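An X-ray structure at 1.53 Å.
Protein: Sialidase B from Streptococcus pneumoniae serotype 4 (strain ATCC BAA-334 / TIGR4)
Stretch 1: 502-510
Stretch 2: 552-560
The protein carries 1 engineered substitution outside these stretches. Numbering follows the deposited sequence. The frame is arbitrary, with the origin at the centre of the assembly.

Stretch 1, residues 502-510: AEAQMVELR
Stretch 2 552-560: GTQVSAIKY

Two nearly parallel strands run side by side here without a single direct backbone-to-backbone hydrogen bond. The strand through Ala 504 to Glu 508 and the strand around Ser 556 to Lys 559 point the same way, 9° apart, with axes 6.0 Å apart at closest approach. CA atoms pair Glu 503 with Gln 554 (5.6 Å), Gln 505 with Ser 556 (5.9 Å) and Val 507 with Ile 558 (5.6 Å). Gln 505, Val 507 and Ala 557 are extended (phi/psi -136/148, -136/146 and -155/137), whereas Leu 509 is at -66/-42.

Water bridges the stretches. Water 1 links backbone to backbone: it accepts from Val 555 N (3.0 Å) and donates a weak bond to Glu 503 O (2.8 Å). Water 2 links backbone to side chain: it accepts from Ala 557 N (3.0 Å) and lies 2.7 Å from Gln 505 OE1.

The CA-to-CB bond of Gln 505 (m, m, chi3 -92°) points toward stretch 2. Its CG sits 3.3 Å from Val 555 O, and its NE2 turns back to donate to Ala 504 O (2.9 Å). Val 507 (m) supplies the apolar contact: its CG1 lies 3.9 Å from Ala 557 CB and 3.5 Å from Ile 558 C.

Lys 559 (t, p, t, m) makes the one direct hydrogen bond between the stretches. Its CG lies 3.6 Å from Glu 508 O. Its NZ donates to Leu 509 O at 2.9 Å. A charged amine thus meets a backbone carbonyl.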

# COMPACT_ATOMS: atom_id res chain seq x y z
N ALA A 502 16.00 3.10 7.07
CA ALA A 502 16.94 2.77 6.00
C ALA A 502 16.52 1.54 5.23
O ALA A 502 17.22 0.52 5.22
CB ALA A 502 18.33 2.58 6.56
N GLU A 503 15.37 1.64 4.57
CA GLU A 503 14.83 0.55 3.77
C GLU A 503 15.75 0.29 2.58
O GLU A 503 16.00 1.19 1.78
CB GLU A 503 13.42 0.90 3.32
CG GLU A 503 12.39 0.84 4.45
CD GLU A 503 11.19 1.74 4.22
OE1 GLU A 503 10.18 1.54 4.93
OE2 GLU A 503 11.26 2.64 3.36
N ALA A 504 16.19 -0.96 2.44
CA ALA A 504 17.26 -1.31 1.52
C ALA A 504 16.82 -2.46 0.63
O ALA A 504 16.14 -3.37 1.09
CB ALA A 504 18.49 -1.72 2.29
N GLN A 505 17.24 -2.42 -0.63
CA GLN A 505 16.98 -3.52 -1.56
C GLN A 505 18.25 -3.81 -2.33
O GLN A 505 19.05 -2.91 -2.60
CB GLN A 505 15.83 -3.15 -2.49
CG GLN A 505 14.44 -3.21 -1.82
CD GLN A 505 13.97 -4.64 -1.53
OE1 GLN A 505 13.29 -5.26 -2.36
NE2 GLN A 505 14.31 -5.15 -0.35
N MET A 506 18.44 -5.07 -2.69
CA MET A 506 19.72 -5.56 -3.21
C MET A 506 19.59 -6.07 -4.65
O MET A 506 18.54 -6.53 -5.06
CB MET A 506 20.22 -6.72 -2.34
CG MET A 506 20.50 -6.37 -0.87
SD MET A 506 20.66 -7.83 0.16
CE MET A 506 18.93 -8.30 0.37
N VAL A 507 20.69 -5.98 -5.39
CA VAL A 507 20.82 -6.60 -6.70
C VAL A 507 22.18 -7.26 -6.76
O VAL A 507 23.14 -6.76 -6.17
CB VAL A 507 20.67 -5.59 -7.87
CG1 VAL A 507 19.34 -4.88 -7.80
CG2 VAL A 507 21.81 -4.57 -7.86
N GLU A 508 22.27 -8.39 -7.45
CA GLU A 508 23.57 -9.04 -7.69
C GLU A 508 24.11 -8.53 -9.03
O GLU A 508 23.60 -8.90 -10.09
CB GLU A 508 23.46 -10.58 -7.67
CG GLU A 508 24.84 -11.24 -7.55
CD GLU A 508 24.79 -12.75 -7.38
OE1 GLU A 508 23.70 -13.33 -7.54
OE2 GLU A 508 25.86 -13.34 -7.09
N LEU A 509 25.11 -7.66 -8.99
CA LEU A 509 25.67 -7.08 -10.22
C LEU A 509 26.36 -8.12 -11.08
O LEU A 509 26.26 -8.10 -12.30
CB LEU A 509 26.66 -5.96 -9.90
CG LEU A 509 26.09 -4.67 -9.30
CD1 LEU A 509 27.20 -3.66 -9.12
CD2 LEU A 509 24.99 -4.12 -10.19
N ARG A 510 27.12 -8.99 -10.42
CA ARG A 510 27.78 -10.11 -11.05
C ARG A 510 28.08 -11.10 -9.93
O ARG A 510 27.80 -10.81 -8.78
CB ARG A 510 29.06 -9.67 -11.76
CG ARG A 510 30.01 -8.86 -10.89
CD ARG A 510 31.28 -8.50 -11.64
NE ARG A 510 32.18 -7.63 -10.87
CZ ARG A 510 33.25 -8.07 -10.21
NH1 ARG A 510 33.57 -9.36 -10.24
NH2 ARG A 510 34.01 -7.21 -9.54
N GLY A 552 12.51 10.54 3.00
CA GLY A 552 12.81 9.42 2.11
C GLY A 552 11.64 8.50 1.82
O GLY A 552 10.58 8.63 2.44
N THR A 553 11.84 7.56 0.89
CA THR A 553 10.84 6.56 0.51
C THR A 553 11.57 5.28 0.12
O THR A 553 12.68 5.33 -0.38
CB THR A 553 9.99 7.04 -0.71
OG1 THR A 553 9.36 8.29 -0.38
CG2 THR A 553 8.89 6.06 -1.04
N GLN A 554 10.94 4.13 0.37
CA GLN A 554 11.46 2.85 -0.08
C GLN A 554 11.82 2.94 -1.57
O GLN A 554 11.11 3.59 -2.36
CB GLN A 554 10.41 1.76 0.14
CG GLN A 554 10.88 0.34 -0.19
CD GLN A 554 9.82 -0.50 -0.89
OE1 GLN A 554 8.81 0.02 -1.35
NE2 GLN A 554 10.06 -1.80 -0.97
N VAL A 555 12.94 2.30 -1.94
CA VAL A 555 13.34 2.17 -3.33
C VAL A 555 13.41 0.68 -3.63
O VAL A 555 14.00 -0.11 -2.86
CB VAL A 555 14.71 2.85 -3.61
CG1 VAL A 555 15.77 2.37 -2.63
CG2 VAL A 555 15.18 2.60 -5.04
N SER A 556 12.80 0.26 -4.73
CA SER A 556 12.94 -1.13 -5.14
C SER A 556 13.91 -1.19 -6.31
O SER A 556 14.14 -0.19 -6.99
CB SER A 556 11.58 -1.75 -5.48
OG SER A 556 10.83 -0.97 -6.39
N ALA A 557 14.53 -2.35 -6.50
CA ALA A 557 15.68 -2.44 -7.40
C ALA A 557 15.82 -3.84 -7.94
O ALA A 557 15.70 -4.80 -7.19
CB ALA A 557 16.94 -2.06 -6.66
N ILE A 558 16.10 -3.95 -9.24
CA ILE A 558 16.38 -5.26 -9.83
C ILE A 558 17.55 -5.21 -10.81
O ILE A 558 17.88 -4.15 -11.35
CB ILE A 558 15.16 -5.84 -10.57
CG1 ILE A 558 14.71 -4.91 -11.71
CG2 ILE A 558 14.01 -6.11 -9.61
CD1 ILE A 558 13.71 -5.55 -12.70
N LYS A 559 18.16 -6.37 -11.02
CA LYS A 559 19.15 -6.56 -12.07
C LYS A 559 18.41 -7.20 -13.24
O LYS A 559 17.84 -8.28 -13.10
CB LYS A 559 20.26 -7.49 -11.58
CG LYS A 559 21.25 -7.94 -12.64
CD LYS A 559 22.26 -6.86 -12.95
CE LYS A 559 23.17 -7.25 -14.13
NZ LYS A 559 23.92 -8.52 -13.91
N TYR A 560 18.36 -6.50 -14.37
CA TYR A 560 17.65 -6.97 -15.56
C TYR A 560 18.45 -8.10 -16.21
O TYR A 560 19.68 -8.05 -16.22
CB TYR A 560 17.44 -5.80 -16.52
CG TYR A 560 16.45 -6.08 -17.63
CD1 TYR A 560 15.16 -6.49 -17.34
CD2 TYR A 560 16.82 -5.93 -18.96
CE1 TYR A 560 14.25 -6.75 -18.36
CE2 TYR A 560 15.92 -6.19 -19.98
CZ TYR A 560 14.63 -6.60 -19.68
OH TYR A 560 13.73 -6.86 -20.69
O HOH W 1 14.22 0.19 -0.19
O HOH W 2 13.52 -4.68 -4.97